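Local coordinates for protein allantoin racemase (Pseudomonas fluorescens, PDB 5LG5) that interconverts the two enantiomers of allantoin and probably also racemises related 5-monosubstituted hydantoins, at residues 83-88 with 217-222; 110-115 with 137-142; 174-179 with 196-201. One frame throughout, in Å; residues are numbered along the deposited sequence.

Interaction 1: 83-88 with 217-222; sequences GLQELL and LSTSKI
K221 reaches the C-terminal end of helix 81-87 and, with a single amine, grips two carbonyls of its last turn, Q85 O and E86 O, and that of L88 just beyond it. Its chain bends at chi2 (-58°) and again at chi3 (-73°), which turns CD and CE in toward L88 O, and an anti chi4 then sets NZ within bonding range. NZ donates to Q85 O at 2.8 Å, in the carbonyl plane and on a lone pair. K221 NZ also donates to E86 O at 2.8 Å and to L88 O at 2.9 Å, from above each carbonyl plane. Y225 O accepts from NZ as well, giving four acceptors for three N-H groups, so at least one bond must be shared or alternate. A positive charge placed here would be expected to suit the negative end of the helix dipole.

Beside the lysine, T219 sets CG2 against Q85 CB at 3.8 Å, the two side chains crossing at about a right angle. A water 2.6 Å from T219 OG1 lies within bonding distance of Q85 O. A second water, 2.9 Å from T219 OG1, accepts from Q85 NE2. The other end of the Q85 amide is fixed by R81, through OE1.

Further out, S220 OG bonds E174 O of the second subunit, while E86 forms a salt bridge to R118 of the third subunit and accepts from the backbone N of N47 and F48 there. The whole is an example of a lysine amine bound to carbonyls at the C-terminal end of a helix, here joining the loop after helix 201-214 to a helix that flanks the first parallel sheet.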
# COMPACT_ATOMS: atom_id res chain seq x y z
N GLY E 83 2.41 13.51 -21.52
CA GLY E 83 1.97 14.30 -22.66
C GLY E 83 2.81 14.01 -23.89
O GLY E 83 2.27 13.80 -24.99
N LEU E 84 4.13 13.99 -23.71
CA LEU E 84 5.03 13.61 -24.79
C LEU E 84 4.67 12.23 -25.33
O LEU E 84 4.66 12.02 -26.54
CB LEU E 84 6.49 13.57 -24.32
CG LEU E 84 7.48 14.71 -24.61
CD1 LEU E 84 6.87 15.84 -25.44
CD2 LEU E 84 8.11 15.23 -23.32
N GLN E 85 4.40 11.30 -24.41
CA GLN E 85 4.06 9.93 -24.80
C GLN E 85 2.82 9.84 -25.68
O GLN E 85 2.73 8.97 -26.54
CB GLN E 85 3.94 9.03 -23.56
CG GLN E 85 5.31 8.67 -22.93
CD GLN E 85 5.16 7.84 -21.67
OE1 GLN E 85 4.55 8.29 -20.70
NE2 GLN E 85 5.71 6.62 -21.67
N GLU E 86 1.86 10.73 -25.45
CA GLU E 86 0.67 10.77 -26.31
C GLU E 86 1.03 11.37 -27.64
O GLU E 86 0.63 10.88 -28.69
CB GLU E 86 -0.42 11.63 -25.69
CG GLU E 86 -1.12 11.00 -24.52
CD GLU E 86 -2.31 11.81 -24.09
OE1 GLU E 86 -2.51 12.91 -24.67
OE2 GLU E 86 -3.01 11.36 -23.15
N LEU E 87 1.78 12.48 -27.58
CA LEU E 87 2.14 13.23 -28.77
C LEU E 87 3.05 12.46 -29.71
O LEU E 87 2.95 12.61 -30.93
CB LEU E 87 2.81 14.54 -28.36
CG LEU E 87 1.88 15.53 -27.66
CD1 LEU E 87 2.68 16.67 -27.08
CD2 LEU E 87 0.84 16.04 -28.66
N LEU E 88 3.93 11.63 -29.14
CA LEU E 88 4.98 11.01 -29.94
C LEU E 88 4.76 9.52 -30.21
O LEU E 88 4.08 8.85 -29.45
CB LEU E 88 6.32 11.20 -29.22
CG LEU E 88 6.74 12.65 -29.03
CD1 LEU E 88 7.96 12.73 -28.11
CD2 LEU E 88 7.08 13.20 -30.40
N LEU E 217 11.34 -0.98 -29.57
CA LEU E 217 10.24 -0.71 -28.65
C LEU E 217 9.85 0.76 -28.62
O LEU E 217 10.71 1.65 -28.64
CB LEU E 217 10.62 -1.17 -27.23
CG LEU E 217 10.84 -2.67 -26.99
CD1 LEU E 217 11.44 -2.89 -25.61
CD2 LEU E 217 9.51 -3.42 -27.09
N SER E 218 8.55 1.03 -28.58
CA SER E 218 8.08 2.40 -28.41
C SER E 218 6.85 2.47 -27.51
O SER E 218 6.29 1.44 -27.14
CB SER E 218 7.78 3.05 -29.77
OG SER E 218 7.61 4.45 -29.60
N THR E 219 6.45 3.68 -27.17
CA THR E 219 5.28 3.90 -26.32
C THR E 219 4.06 3.13 -26.82
O THR E 219 3.77 3.11 -28.02
CB THR E 219 4.92 5.39 -26.25
OG1 THR E 219 6.08 6.15 -25.88
CG2 THR E 219 3.79 5.64 -25.25
N SER E 220 3.37 2.45 -25.92
CA SER E 220 2.12 1.80 -26.27
C SER E 220 1.06 2.84 -26.62
O SER E 220 0.82 3.77 -25.82
CB SER E 220 1.61 0.93 -25.13
OG SER E 220 0.36 0.37 -25.47
N LYS E 221 0.40 2.68 -27.77
CA LYS E 221 -0.59 3.66 -28.19
C LYS E 221 -2.01 3.15 -27.98
O LYS E 221 -2.97 3.70 -28.51
CB LYS E 221 -0.39 4.05 -29.66
CG LYS E 221 1.03 4.52 -30.03
CD LYS E 221 1.49 5.72 -29.20
CE LYS E 221 0.80 7.01 -29.60
NZ LYS E 221 1.36 8.16 -28.81
N ILE E 222 -2.13 2.11 -27.17
CA ILE E 222 -3.41 1.40 -27.01
C ILE E 222 -4.44 2.11 -26.11
O ILE E 222 -5.64 2.00 -26.33
CB ILE E 222 -3.17 -0.06 -26.51
CG1 ILE E 222 -4.38 -0.94 -26.82
CG2 ILE E 222 -2.82 -0.09 -25.02
CD1 ILE E 222 -4.49 -1.33 -28.28
O HOH W 1 5.78 8.41 -27.11
O HOH W 2 7.98 5.67 -23.78

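Interaction 2: 110-115 with 137-142; sequences YSVVTT and ASVRAS
S111 and S138 owe their meeting to different first torsions. In S111, OG lies anti to the carbonyl carbon (chi1 -76°), whereas in S138 it stands between the backbone N and the carbonyl carbon (chi1 58°). The two hydroxyls thus come within 2.7 Å of each other, S111 OG donating to S138 OG, and S138 OG is also hydrogen-bonded to D171.

On the opposite face V112 and V139 pair side by side, V112 CB lying 4.1 Å from V139 CG2. The backbones between these faces run parallel: V112 N donates to S138 O at 2.9 Å, R140 N to V112 O almost straight (174°), and T114 N to R140 O. At the far end T114 O takes two donors. S142 N lies 2.8 Å from T114 O, and S142 OG lies a longer 3.2 Å from T114 O. T114 OG1 instead serves the next strand, bonding G179 O.

R140 contributes mainly its backbone and CB here. Its extended chain leads away to helix 153-171, where NE forms a salt bridge with D171 and NH1 bonds Q163. Strands 110-114 and 136-141, joined through helix 120-129, form a classic beta-alpha-beta crossover, with 136-141 at the edge of the chain's second parallel sheet.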
# COMPACT_ATOMS: atom_id res chain seq x y z
N TYR E 110 17.37 2.85 -2.97
CA TYR E 110 18.07 4.02 -3.50
C TYR E 110 17.54 5.29 -2.83
O TYR E 110 16.42 5.32 -2.33
CB TYR E 110 17.93 4.13 -5.03
CG TYR E 110 16.53 4.49 -5.48
CD1 TYR E 110 15.59 3.51 -5.77
CD2 TYR E 110 16.13 5.82 -5.61
CE1 TYR E 110 14.31 3.83 -6.16
CE2 TYR E 110 14.85 6.15 -6.01
CZ TYR E 110 13.95 5.15 -6.28
OH TYR E 110 12.68 5.46 -6.68
N SER E 111 18.36 6.34 -2.80
CA SER E 111 17.89 7.65 -2.35
C SER E 111 18.15 8.68 -3.43
O SER E 111 19.09 8.56 -4.21
CB SER E 111 18.53 8.09 -1.02
OG SER E 111 17.96 7.41 0.09
N VAL E 112 17.29 9.68 -3.48
CA VAL E 112 17.47 10.76 -4.41
C VAL E 112 17.94 11.99 -3.66
O VAL E 112 17.37 12.34 -2.63
CB VAL E 112 16.14 11.06 -5.14
CG1 VAL E 112 16.33 12.19 -6.15
CG2 VAL E 112 15.60 9.79 -5.81
N VAL E 113 18.98 12.63 -4.16
CA VAL E 113 19.40 13.89 -3.57
C VAL E 113 19.04 14.99 -4.53
O VAL E 113 19.52 15.01 -5.66
CB VAL E 113 20.91 13.95 -3.27
CG1 VAL E 113 21.26 15.34 -2.77
CG2 VAL E 113 21.30 12.88 -2.26
N THR E 114 18.16 15.89 -4.11
CA THR E 114 17.75 16.96 -5.01
C THR E 114 18.26 18.29 -4.49
O THR E 114 19.13 18.34 -3.60
CB THR E 114 16.20 16.98 -5.24
OG1 THR E 114 15.84 17.92 -6.26
CG2 THR E 114 15.44 17.30 -3.96
N THR E 115 17.70 19.37 -5.04
CA THR E 115 18.11 20.73 -4.76
C THR E 115 17.38 21.31 -3.57
O THR E 115 17.88 21.30 -2.44
CB THR E 115 17.81 21.61 -5.98
OG1 THR E 115 16.49 21.29 -6.46
CG2 THR E 115 18.83 21.34 -7.07
N ALA E 137 14.61 4.77 -0.56
CA ALA E 137 14.84 4.96 0.87
C ALA E 137 14.49 6.39 1.33
O ALA E 137 14.04 6.60 2.46
CB ALA E 137 16.28 4.63 1.23
N SER E 138 14.69 7.36 0.44
CA SER E 138 14.39 8.76 0.74
C SER E 138 14.65 9.65 -0.46
O SER E 138 15.40 9.30 -1.38
CB SER E 138 15.22 9.26 1.94
OG SER E 138 16.61 9.12 1.69
N VAL E 139 14.01 10.81 -0.45
CA VAL E 139 14.36 11.88 -1.35
C VAL E 139 14.82 13.03 -0.48
O VAL E 139 14.07 13.50 0.37
CB VAL E 139 13.15 12.31 -2.20
CG1 VAL E 139 13.52 13.52 -3.12
CG2 VAL E 139 12.64 11.13 -2.99
N ARG E 140 16.06 13.45 -0.68
CA ARG E 140 16.64 14.47 0.19
C ARG E 140 17.08 15.70 -0.58
O ARG E 140 17.59 15.59 -1.70
CB ARG E 140 17.85 13.91 0.93
CG ARG E 140 17.52 12.85 1.93
CD ARG E 140 18.76 12.50 2.72
NE ARG E 140 18.40 11.85 3.96
CZ ARG E 140 18.45 12.45 5.14
NH1 ARG E 140 18.88 13.70 5.23
NH2 ARG E 140 18.09 11.78 6.23
N ALA E 141 16.92 16.85 0.04
CA ALA E 141 17.31 18.10 -0.58
C ALA E 141 18.65 18.58 -0.04
O ALA E 141 18.87 18.61 1.16
CB ALA E 141 16.24 19.17 -0.36
N SER E 142 19.54 18.98 -0.94
CA SER E 142 20.82 19.54 -0.53
C SER E 142 20.62 20.92 0.10
O SER E 142 21.43 21.35 0.91
CB SER E 142 21.77 19.59 -1.72
OG SER E 142 21.28 20.49 -2.69

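Interaction 3: 174-179 with 196-201; sequences EVICLG and VPVVDG
The D200 carboxylate is met by a methyl, L178 CD1 lying 4.1 Å from D200 CG, while its oxygens are engaged by backbone N-H groups: OD1 caps V202 N and OD2 accepts from G185 N. At the other end the puckered ring of P197 meets segment 174-179, setting CD against E174 O at 3.4 Å and CB against V175 CG1 at 4.2 Å.

Between these ends the strands run parallel. I176 N donates to P197 O, V199 N to I176 O at 2.7 Å, and L178 N to V199 O, each donor lying nearly along the C=O axis. Apolar side chains pack on both faces: V175 CG1 touches V199 CG2 at 3.9 Å on the side that C177 shares, and on the other I176 CG1 packs on V196 CG2 at 3.7 Å, while L178 crosses V198 at about a right angle. Past the last direct bond, a water donates to L178 O and accepts from G201 N, linking strand 175-179 to the start of helix 201-214.

P197 packs on S218 of the second subunit, and E174 OE2 bonds T224 of that subunit. Strand 175-179, helix 187-194 and strand 198-199 make a beta-alpha-beta unit, and D200 is the N-cap of the helix that follows.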
# COMPACT_ATOMS: atom_id res chain seq x y z
N GLU E 174 21.47 2.47 -0.65
CA GLU E 174 22.63 1.72 -1.09
C GLU E 174 23.12 2.29 -2.40
O GLU E 174 24.23 2.00 -2.85
CB GLU E 174 22.27 0.25 -1.24
CG GLU E 174 21.72 -0.32 0.05
CD GLU E 174 21.50 -1.80 -0.01
OE1 GLU E 174 21.73 -2.39 -1.10
OE2 GLU E 174 21.09 -2.38 1.02
N VAL E 175 22.27 3.11 -3.00
CA VAL E 175 22.60 3.79 -4.24
C VAL E 175 22.09 5.21 -4.16
O VAL E 175 21.04 5.48 -3.57
CB VAL E 175 21.96 3.08 -5.47
CG1 VAL E 175 22.34 3.79 -6.77
CG2 VAL E 175 22.38 1.61 -5.52
N ILE E 176 22.85 6.14 -4.75
CA ILE E 176 22.42 7.52 -4.79
C ILE E 176 22.02 7.89 -6.19
O ILE E 176 22.72 7.57 -7.14
CB ILE E 176 23.53 8.48 -4.33
CG1 ILE E 176 23.97 8.12 -2.90
CG2 ILE E 176 23.04 9.89 -4.42
CD1 ILE E 176 22.91 8.37 -1.83
N CYS E 177 20.86 8.53 -6.34
CA CYS E 177 20.46 9.13 -7.60
C CYS E 177 20.61 10.64 -7.54
O CYS E 177 20.16 11.26 -6.58
CB CYS E 177 19.00 8.78 -7.96
SG CYS E 177 18.68 7.03 -8.23
N LEU E 178 21.25 11.22 -8.55
CA LEU E 178 21.25 12.67 -8.71
C LEU E 178 19.82 13.13 -8.95
O LEU E 178 19.11 12.55 -9.78
CB LEU E 178 22.14 13.07 -9.88
CG LEU E 178 23.58 12.60 -9.69
CD1 LEU E 178 24.49 13.17 -10.78
CD2 LEU E 178 24.09 12.99 -8.31
N GLY E 179 19.38 14.17 -8.25
CA GLY E 179 17.98 14.54 -8.29
C GLY E 179 17.79 15.91 -8.90
O GLY E 179 16.90 16.68 -8.50
N VAL E 196 29.35 4.38 -2.65
CA VAL E 196 28.21 3.65 -3.22
C VAL E 196 28.00 4.04 -4.69
O VAL E 196 28.49 5.09 -5.11
CB VAL E 196 26.91 3.87 -2.40
CG1 VAL E 196 27.16 3.56 -0.94
CG2 VAL E 196 26.39 5.30 -2.57
N PRO E 197 27.31 3.19 -5.48
CA PRO E 197 27.03 3.60 -6.87
C PRO E 197 26.18 4.87 -6.92
O PRO E 197 25.26 5.01 -6.13
CB PRO E 197 26.22 2.43 -7.44
CG PRO E 197 26.53 1.26 -6.53
CD PRO E 197 26.74 1.87 -5.17
N VAL E 198 26.50 5.78 -7.83
CA VAL E 198 25.71 6.99 -7.98
C VAL E 198 25.20 7.03 -9.40
O VAL E 198 25.97 6.87 -10.34
CB VAL E 198 26.53 8.26 -7.69
CG1 VAL E 198 25.65 9.49 -7.80
CG2 VAL E 198 27.14 8.19 -6.30
N VAL E 199 23.90 7.22 -9.55
CA VAL E 199 23.32 7.20 -10.88
C VAL E 199 22.99 8.61 -11.34
O VAL E 199 22.37 9.38 -10.62
CB VAL E 199 22.07 6.30 -10.94
CG1 VAL E 199 21.54 6.24 -12.36
CG2 VAL E 199 22.43 4.90 -10.48
N ASP E 200 23.45 8.94 -12.54
CA ASP E 200 23.14 10.19 -13.20
C ASP E 200 21.99 9.89 -14.16
O ASP E 200 22.17 9.17 -15.14
CB ASP E 200 24.36 10.70 -13.99
CG ASP E 200 24.13 12.05 -14.66
OD1 ASP E 200 22.99 12.58 -14.63
OD2 ASP E 200 25.08 12.57 -15.27
N GLY E 201 20.82 10.46 -13.86
CA GLY E 201 19.63 10.22 -14.66
C GLY E 201 19.83 10.57 -16.12
O GLY E 201 19.24 9.97 -17.01
O HOH W 3 19.55 12.41 -12.40

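Overall arrangement
Interactions 2 and 3 are two pairings of one four-stranded parallel sheet, ordered 136-141, 110-114, 175-179, 198-199; their centres lie 9 Å apart, and the central strands 110-114 and 175-179 join them directly. Interaction 1 sits on the opposite side of the chain's centre, 29 Å from interaction 2 and 27 Å from interaction 3 between centres, beside the other parallel sheet. Along the chain, 110-142 and then 174-201 both fall between 83-88 and 217-222, so the chain builds the second sheet before returning to the first. Interactions 1 and 3 both touch the second subunit, so the loop of interaction 1 in one copy meets the sheet of interaction 3 in another.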